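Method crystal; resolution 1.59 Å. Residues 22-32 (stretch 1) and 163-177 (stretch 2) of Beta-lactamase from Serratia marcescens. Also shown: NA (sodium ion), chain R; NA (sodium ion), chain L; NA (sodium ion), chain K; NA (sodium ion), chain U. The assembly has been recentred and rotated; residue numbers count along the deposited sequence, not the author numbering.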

ATOM      1  N   VAL A  22       6.456 -23.498   8.067  1.00 10.22           N
ATOM      2  CA  VAL A  22       6.591 -23.388   6.606  1.00 10.89           C
ATOM      3  C   VAL A  22       5.890 -24.571   5.952  1.00 10.70           C
ATOM      4  O   VAL A  22       6.253 -25.720   6.146  1.00 13.20           O
ATOM      5  CB  VAL A  22       8.044 -23.326   6.162  1.00 11.35           C
ATOM      6  CG1 VAL A  22       8.138 -23.148   4.654  1.00 10.58           C
ATOM      7  CG2 VAL A  22       8.772 -22.191   6.879  1.00 12.23           C
ATOM      8  N   GLY A  23       4.885 -24.275   5.139  1.00 10.05           N
ATOM      9  CA  GLY A  23       4.168 -25.299   4.391  1.00  9.21           C
ATOM     10  C   GLY A  23       4.649 -25.357   2.969  1.00 10.22           C
ATOM     11  O   GLY A  23       4.813 -24.314   2.335  1.00 10.67           O
ATOM     12  N   VAL A  24       4.897 -26.556   2.485  1.00  9.92           N
ATOM     13  CA  VAL A  24       5.438 -26.741   1.137  1.00 10.40           C
ATOM     14  C   VAL A  24       4.628 -27.798   0.396  1.00 10.68           C
ATOM     15  O   VAL A  24       4.376 -28.863   0.937  1.00 12.28           O
ATOM     16  CB  VAL A  24       6.883 -27.226   1.161  1.00 11.54           C
ATOM     17  CG1 VAL A  24       7.403 -27.365  -0.266  1.00 13.01           C
ATOM     18  CG2 VAL A  24       7.748 -26.272   1.958  1.00 11.72           C
ATOM     19  N   ALA A  25       4.262 -27.547  -0.865  1.00 10.49           N
ATOM     20  CA  ALA A  25       3.771 -28.620  -1.723  1.00 11.60           C
ATOM     21  C   ALA A  25       4.321 -28.437  -3.116  1.00 12.45           C
ATOM     22  O   ALA A  25       4.486 -27.303  -3.595  1.00 12.18           O
ATOM     23  CB  ALA A  25       2.269 -28.682  -1.776  1.00 11.47           C
ATOM     24  N   VAL A  26       4.555 -29.573  -3.766  1.00 12.40           N
ATOM     25  CA  VAL A  26       5.038 -29.631  -5.137  1.00 12.42           C
ATOM     26  C   VAL A  26       4.255 -30.734  -5.832  1.00 14.82           C
ATOM     27  O   VAL A  26       4.041 -31.807  -5.258  1.00 13.01           O
ATOM     28  CB  VAL A  26       6.542 -29.976  -5.219  1.00 13.02           C
ATOM     29  CG1 VAL A  26       7.032 -29.855  -6.666  1.00 14.74           C
ATOM     30  CG2 VAL A  26       7.375 -29.095  -4.325  1.00 13.95           C
ATOM     31  N   LEU A  27       3.831 -30.465  -7.061  1.00 13.73           N
ATOM     32  CA  LEU A  27       3.187 -31.470  -7.904  1.00 14.28           C
ATOM     33  C   LEU A  27       3.718 -31.328  -9.321  1.00 15.18           C
ATOM     34  O   LEU A  27       3.601 -30.261  -9.946  1.00 14.59           O
ATOM     35  CB  LEU A  27       1.686 -31.240  -7.877  1.00 18.88           C
ATOM     36  CG  LEU A  27       0.655 -32.311  -8.138  1.00 20.83           C
ATOM     37  CD1 LEU A  27       1.019 -33.584  -7.346  1.00 21.97           C
ATOM     38  CD2 LEU A  27      -0.711 -31.784  -7.699  1.00 21.20           C
ATOM     39  N   GLY A  28       4.212 -32.424  -9.895  1.00 14.92           N
ATOM     40  CA  GLY A  28       4.549 -32.384 -11.313  1.00 15.26           C
ATOM     41  C   GLY A  28       3.309 -32.179 -12.165  1.00 14.71           C
ATOM     42  O   GLY A  28       2.248 -32.684 -11.859  1.00 15.82           O
ATOM     43  N   ILE A  29       3.455 -31.474 -13.295  1.00 14.25           N
ATOM     44  CA  ILE A  29       2.328 -31.246 -14.163  1.00 14.18           C
ATOM     45  C   ILE A  29       2.107 -32.426 -15.090  1.00 16.38           C
ATOM     46  O   ILE A  29       0.995 -32.933 -15.235  1.00 18.06           O
ATOM     47  CB  ILE A  29       2.474 -29.953 -14.987  1.00 16.53           C
ATOM     48  CG1 ILE A  29       2.523 -28.714 -14.078  1.00 19.05           C
ATOM     49  CG2 ILE A  29       1.303 -29.795 -15.920  1.00 14.28           C
ATOM     50  CD1 ILE A  29       1.336 -28.602 -13.153  1.00 19.66           C
ATOM     51  N   GLU A  30       3.200 -32.881 -15.684  1.00 16.60           N
ATOM     52  CA  GLU A  30       3.129 -33.952 -16.678  1.00 17.80           C
ATOM     53  C   GLU A  30       3.431 -35.316 -16.065  1.00 21.87           C
ATOM     54  O   GLU A  30       2.912 -36.318 -16.539  1.00 26.27           O
ATOM     55  CB  GLU A  30       4.073 -33.647 -17.835  1.00 19.47           C
ATOM     56  CG  GLU A  30       3.724 -32.367 -18.615  1.00 18.58           C
ATOM     57  CD  GLU A  30       4.345 -31.099 -18.032  1.00 17.38           C
ATOM     58  OE1 GLU A  30       5.191 -31.209 -17.121  1.00 18.71           O
ATOM     59  OE2 GLU A  30       4.064 -30.038 -18.596  1.00 20.70           O
ATOM     60  N   ASP A  31       4.165 -35.356 -14.971  1.00 24.94           N
ATOM     61  CA  ASP A  31       4.539 -36.650 -14.371  1.00 30.94           C
ATOM     62  C   ASP A  31       3.964 -36.752 -12.952  1.00 33.78           C
ATOM     63  O   ASP A  31       3.152 -35.915 -12.554  1.00 32.94           O
ATOM     64  CB  ASP A  31       6.054 -36.843 -14.412  1.00 33.02           C
ATOM     65  CG  ASP A  31       6.788 -35.991 -13.410  1.00 39.88           C
ATOM     66  OD1 ASP A  31       6.146 -35.450 -12.481  1.00 35.35           O
ATOM     67  OD2 ASP A  31       8.020 -35.875 -13.546  1.00 40.38           O
ATOM     68  N   ASN A  32       4.334 -37.802 -12.215  1.00 30.29           N
ATOM     69  CA  ASN A  32       3.675 -38.131 -10.954  1.00 34.16           C
ATOM     70  C   ASN A  32       4.373 -37.616  -9.706  1.00 30.81           C
ATOM     71  O   ASN A  32       4.064 -38.053  -8.587  1.00 31.57           O
ATOM     72  CB  ASN A  32       3.519 -39.643 -10.854  1.00 40.93           C
ATOM     73  CG  ASN A  32       2.761 -40.206 -12.033  1.00 49.68           C
ATOM     74  OD1 ASN A  32       1.576 -39.910 -12.213  1.00 60.86           O
ATOM     75  ND2 ASN A  32       3.465 -40.921 -12.908  1.00 55.48           N
ATOM     76  N   THR A 163      -4.476 -25.390   2.619  1.00 11.09           N
ATOM     77  CA  THR A 163      -3.372 -26.303   2.713  1.00 10.48           C
ATOM     78  C   THR A 163      -2.479 -26.128   1.491  1.00 10.79           C
ATOM     79  O   THR A 163      -2.911 -25.671   0.457  1.00 11.08           O
ATOM     80  CB  THR A 163      -3.796 -27.761   2.784  1.00 12.30           C
ATOM     81  OG1 THR A 163      -4.542 -28.105   1.620  1.00 12.32           O
ATOM     82  CG2 THR A 163      -4.594 -28.053   4.065  1.00 13.00           C
ATOM     83  N   PRO A 164      -1.186 -26.460   1.614  1.00 11.69           N
ATOM     84  CA  PRO A 164      -0.322 -26.207   0.436  1.00 11.88           C
ATOM     85  C   PRO A 164      -0.591 -27.166  -0.718  1.00 11.73           C
ATOM     86  O   PRO A 164      -0.427 -26.800  -1.887  1.00 12.02           O
ATOM     87  CB  PRO A 164       1.093 -26.369   0.954  1.00 13.15           C
ATOM     88  CG  PRO A 164       1.004 -26.559   2.426  1.00 17.05           C
ATOM     89  CD  PRO A 164      -0.430 -26.819   2.815  1.00 13.56           C
ATOM     90  N   ASP A 165      -0.948 -28.411  -0.404  1.00 11.65           N
ATOM     91  CA  ASP A 165      -1.298 -29.378  -1.423  1.00 11.91           C
ATOM     92  C   ASP A 165      -2.573 -29.016  -2.161  1.00 12.49           C
ATOM     93  O   ASP A 165      -2.606 -29.152  -3.377  1.00 12.82           O
ATOM     94  CB  ASP A 165      -1.304 -30.815  -0.886  1.00 14.24           C
ATOM     95  CG  ASP A 165      -2.207 -31.012   0.307  1.00 16.12           C
ATOM     96  OD1 ASP A 165      -2.263 -30.183   1.230  1.00 15.42           O
ATOM     97  OD2 ASP A 165      -2.872 -32.069   0.356  1.00 19.82           O
ATOM     98  N   ALA A 166      -3.529 -28.381  -1.487  1.00 11.19           N
ATOM     99  CA  ALA A 166      -4.698 -27.861  -2.212  1.00 10.66           C
ATOM    100  C   ALA A 166      -4.219 -26.902  -3.308  1.00  9.91           C
ATOM    101  O   ALA A 166      -4.735 -26.901  -4.440  1.00 11.57           O
ATOM    102  CB  ALA A 166      -5.659 -27.170  -1.292  1.00 11.26           C
ATOM    103  N   THR A 167      -3.315 -26.003  -2.948  1.00 10.57           N
ATOM    104  CA  THR A 167      -2.884 -25.016  -3.899  1.00  9.17           C
ATOM    105  C   THR A 167      -2.305 -25.635  -5.149  1.00  9.73           C
ATOM    106  O   THR A 167      -2.651 -25.225  -6.261  1.00 10.17           O
ATOM    107  CB  THR A 167      -1.852 -24.071  -3.278  1.00  9.53           C
ATOM    108  OG1 THR A 167      -2.345 -23.563  -2.030  1.00 10.64           O
ATOM    109  CG2 THR A 167      -1.528 -22.955  -4.217  1.00 11.08           C
ATOM    110  N   VAL A 168      -1.386 -26.586  -4.997  1.00  9.36           N
ATOM    111  CA  VAL A 168      -0.766 -27.159  -6.180  1.00 11.27           C
ATOM    112  C   VAL A 168      -1.745 -28.065  -6.967  1.00  9.69           C
ATOM    113  O   VAL A 168      -1.650 -28.113  -8.193  1.00 11.49           O
ATOM    114  CB  VAL A 168       0.558 -27.875  -5.920  1.00 10.77           C
ATOM    115  CG1 VAL A 168       1.631 -26.920  -5.441  1.00 11.61           C
ATOM    116  CG2 VAL A 168       0.378 -29.063  -4.974  1.00 13.21           C
ATOM    117  N   GLN A 169      -2.695 -28.708  -6.301  1.00 11.05           N
ATOM    118  CA  GLN A 169      -3.792 -29.401  -7.005  1.00 11.14           C
ATOM    119  C   GLN A 169      -4.535 -28.440  -7.909  1.00 14.19           C
ATOM    120  O   GLN A 169      -4.795 -28.742  -9.089  1.00 14.34           O
ATOM    121  CB  GLN A 169      -4.732 -30.060  -6.014  1.00 12.88           C
ATOM    122  CG  GLN A 169      -4.099 -31.240  -5.292  1.00 16.11           C
ATOM    123  CD  GLN A 169      -4.788 -31.570  -3.983  1.00 19.93           C
ATOM    124  OE1 GLN A 169      -5.960 -31.238  -3.782  1.00 21.63           O
ATOM    125  NE2 GLN A 169      -4.080 -32.270  -3.105  1.00 21.78           N
ATOM    126  N   LEU A 170      -4.872 -27.279  -7.354  1.00 11.44           N
ATOM    127  CA  LEU A 170      -5.547 -26.263  -8.143  1.00 12.32           C
ATOM    128  C   LEU A 170      -4.687 -25.745  -9.271  1.00 13.00           C
ATOM    129  O   LEU A 170      -5.196 -25.459 -10.386  1.00 12.88           O
ATOM    130  CB  LEU A 170      -6.036 -25.142  -7.230  1.00 12.74           C
ATOM    131  CG  LEU A 170      -6.818 -23.996  -7.873  1.00 12.38           C
ATOM    132  CD1 LEU A 170      -8.171 -24.538  -8.336  1.00 12.76           C
ATOM    133  CD2 LEU A 170      -7.056 -22.829  -6.909  1.00 11.25           C
ATOM    134  N   LEU A 171      -3.416 -25.442  -8.988  1.00 11.47           N
ATOM    135  CA  LEU A 171      -2.510 -24.955 -10.027  1.00 11.46           C
ATOM    136  C   LEU A 171      -2.362 -25.938 -11.183  1.00 12.53           C
ATOM    137  O   LEU A 171      -2.244 -25.523 -12.336  1.00 12.58           O
ATOM    138  CB  LEU A 171      -1.131 -24.644  -9.447  1.00 11.66           C
ATOM    139  CG  LEU A 171      -1.065 -23.398  -8.576  1.00 10.43           C
ATOM    140  CD1 LEU A 171       0.167 -23.443  -7.714  1.00 11.34           C
ATOM    141  CD2 LEU A 171      -1.090 -22.103  -9.372  1.00 12.46           C
ATOM    142  N   LYS A 172      -2.379 -27.234 -10.877  1.00 12.55           N
ATOM    143  CA  LYS A 172      -2.267 -28.263 -11.908  1.00 13.09           C
ATOM    144  C   LYS A 172      -3.528 -28.388 -12.776  1.00 13.16           C
ATOM    145  O   LYS A 172      -3.404 -28.392 -14.012  1.00 16.08           O
ATOM    146  CB  LYS A 172      -1.913 -29.601 -11.260  1.00 13.84           C
ATOM    147  CG  LYS A 172      -1.821 -30.762 -12.231  1.00 14.75           C
ATOM    148  CD  LYS A 172      -1.256 -31.980 -11.541  1.00 16.95           C
ATOM    149  CE  LYS A 172      -1.108 -33.156 -12.485  1.00 20.36           C
ATOM    150  NZ  LYS A 172      -0.172 -34.179 -11.945  1.00 19.60           N
ATOM    151  N   LYS A 173      -4.702 -28.316 -12.157  1.00 14.14           N
ATOM    152  CA  LYS A 173      -5.989 -28.264 -12.883  1.00 15.92           C
ATOM    153  C   LYS A 173      -5.959 -27.077 -13.824  1.00 16.24           C
ATOM    154  O   LYS A 173      -6.287 -27.154 -15.013  1.00 15.96           O
ATOM    155  CB  LYS A 173      -7.150 -28.120 -11.912  1.00 16.93           C
ATOM    156  CG  LYS A 173      -7.428 -29.369 -11.092  1.00 22.13           C
ATOM    157  CD  LYS A 173      -8.748 -29.251 -10.349  1.00 22.16           C
ATOM    158  CE  LYS A 173      -9.008 -30.469  -9.488  1.00 29.50           C
ATOM    159  NZ  LYS A 173      -9.709 -31.497 -10.313  1.00 30.61           N
ATOM    160  N   PHE A 174      -5.473 -25.950 -13.309  1.00 13.42           N
ATOM    161  CA  PHE A 174      -5.401 -24.754 -14.144  1.00 12.75           C
ATOM    162  C   PHE A 174      -4.424 -24.934 -15.317  1.00 17.44           C
ATOM    163  O   PHE A 174      -4.767 -24.569 -16.457  1.00 17.23           O
ATOM    164  CB  PHE A 174      -4.963 -23.552 -13.290  1.00 12.96           C
ATOM    165  CG  PHE A 174      -4.437 -22.397 -14.082  1.00 15.01           C
ATOM    166  CD1 PHE A 174      -5.278 -21.651 -14.871  1.00 15.08           C
ATOM    167  CD2 PHE A 174      -3.111 -21.999 -13.956  1.00 14.70           C
ATOM    168  CE1 PHE A 174      -4.796 -20.594 -15.600  1.00 13.98           C
ATOM    169  CE2 PHE A 174      -2.624 -20.929 -14.690  1.00 16.31           C
ATOM    170  CZ  PHE A 174      -3.490 -20.192 -15.471  1.00 15.43           C
ATOM    171  N   TYR A 175      -3.202 -25.407 -15.046  1.00 14.62           N
ATOM    172  CA  TYR A 175      -2.151 -25.424 -16.064  1.00 15.72           C
ATOM    173  C   TYR A 175      -2.515 -26.345 -17.201  1.00 17.83           C
ATOM    174  O   TYR A 175      -2.138 -26.094 -18.354  1.00 17.81           O
ATOM    175  CB  TYR A 175      -0.766 -25.815 -15.493  1.00 17.30           C
ATOM    176  CG  TYR A 175       0.331 -25.327 -16.365  1.00 16.92           C
ATOM    177  CD1 TYR A 175       0.802 -24.036 -16.249  1.00 17.18           C
ATOM    178  CD2 TYR A 175       0.790 -26.083 -17.442  1.00 16.34           C
ATOM    179  CE1 TYR A 175       1.759 -23.522 -17.106  1.00 15.75           C
ATOM    180  CE2 TYR A 175       1.736 -25.565 -18.319  1.00 16.00           C
ATOM    181  CZ  TYR A 175       2.212 -24.281 -18.155  1.00 17.78           C
ATOM    182  OH  TYR A 175       3.118 -23.691 -19.031  1.00 17.61           O
ATOM    183  N   LYS A 176      -3.250 -27.390 -16.880  1.00 17.67           N
ATOM    184  CA  LYS A 176      -3.684 -28.328 -17.888  1.00 23.04           C
ATOM    185  C   LYS A 176      -4.920 -27.794 -18.601  1.00 22.59           C
ATOM    186  O   LYS A 176      -5.490 -28.487 -19.444  1.00 22.68           O
ATOM    187  CB  LYS A 176      -3.960 -29.695 -17.274  1.00 21.32           C
ATOM    188  CG  LYS A 176      -2.716 -30.329 -16.649  1.00 23.24           C
ATOM    189  CD  LYS A 176      -3.010 -31.660 -15.988  1.00 27.04           C
ATOM    190  CE  LYS A 176      -3.345 -32.730 -17.020  1.00 31.66           C
ATOM    191  NZ  LYS A 176      -3.253 -34.093 -16.417  1.00 34.21           N
ATOM    192  N   ASN A 177      -5.220 -26.512 -18.380  1.00 18.35           N
ATOM    193  CA  ASN A 177      -6.437 -25.872 -18.895  1.00 20.73           C
ATOM    194  C   ASN A 177      -7.679 -26.724 -18.764  1.00 22.05           C
ATOM    195  O   ASN A 177      -8.459 -26.872 -19.727  1.00 23.41           O
ATOM    196  CB  ASN A 177      -6.249 -25.342 -20.321  1.00 25.04           C
ATOM    197  CG  ASN A 177      -7.358 -24.400 -20.738  1.00 27.90           C
ATOM    198  OD1 ASN A 177      -7.642 -24.261 -21.922  1.00 33.69           O
ATOM    199  ND2 ASN A 177      -8.018 -23.790 -19.767  1.00 29.49           N
TER
HETATM  200 NA    NA R 317       6.239 -32.725 -14.852  1.00 25.91          NA
HETATM  201 NA    NA L 311      -5.520 -30.560   0.926  1.00 25.18          NA
HETATM  202 NA    NA K 310      -3.276 -31.328   3.496  1.00 23.08          NA
HETATM  203 NA    NA U 320       8.512 -25.202   9.285  1.00 24.15          NA
HETATM  204  O   HOH W   1      -7.044 -30.373  -1.328  1.00 18.69           O
HETATM  205  O   HOH W   2      -3.077 -34.045   3.759  1.00 40.38           O
HETATM  206  O   HOH W   3      -5.321 -32.044   5.099  1.00 25.99           O
HETATM  207  O   HOH W   4      10.747 -23.915   9.905  1.00 30.21           O

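This is a helix laid along a strand in nearly the same direction, a mostly apolar contact of small and branched side chains, with one lysine hydrogen bond where the strand ends. The axes of strand 22-28 and helix 164-175 lie at 29° and approach to 7.0 Å; the two stretches together bury 595 Å², both sides summed, although at least 139 residues separate any two that touch.

The strand's alternation sets the first rule. Ala25 and Leu27 point toward the helix, while Val24 and Val26 point away. The helix answers with Pro164, Val168, Lys172 and Tyr175, spaced at three or four residues so that they recur on one side.

The approach is tightest near the helix start, where the CA atoms of Ala25 and Asp165 lie 5.1 Å apart. A methyl group suits this spacing: Ala25 CB sits 3.3 Å from Pro164 O, 3.8 Å from Pro164 CB and 3.7 Å from Val168 CG2. Gly23 matters here too, since a CB on it would point toward the helix and lie only 3.0 Å from Pro164 CG. One step along, Val168 serves two strand residues, its CG2 also lying 3.9 Å from Leu27 CB. Leu27 then reaches over the helix backbone, with CD2 3.8 Å from Val168 O.

Beyond the strand, Ile29 starts out sideways, but its end comes nearer: CD1 lies 3.9 Å from Lys172 CB, and CG2 meets Tyr175 CD2 obliquely at 4.0 Å.

Lys172 combines both chemistries. All four of its chi angles are t, and the extended chain packs its CD 3.9 Å from Leu27 CD2 before NZ donates a hydrogen bond to Gly28 O at 2.8 Å. Its aliphatic length thus covers leucine while its charged tip satisfies a backbone carbonyl where the strand ends.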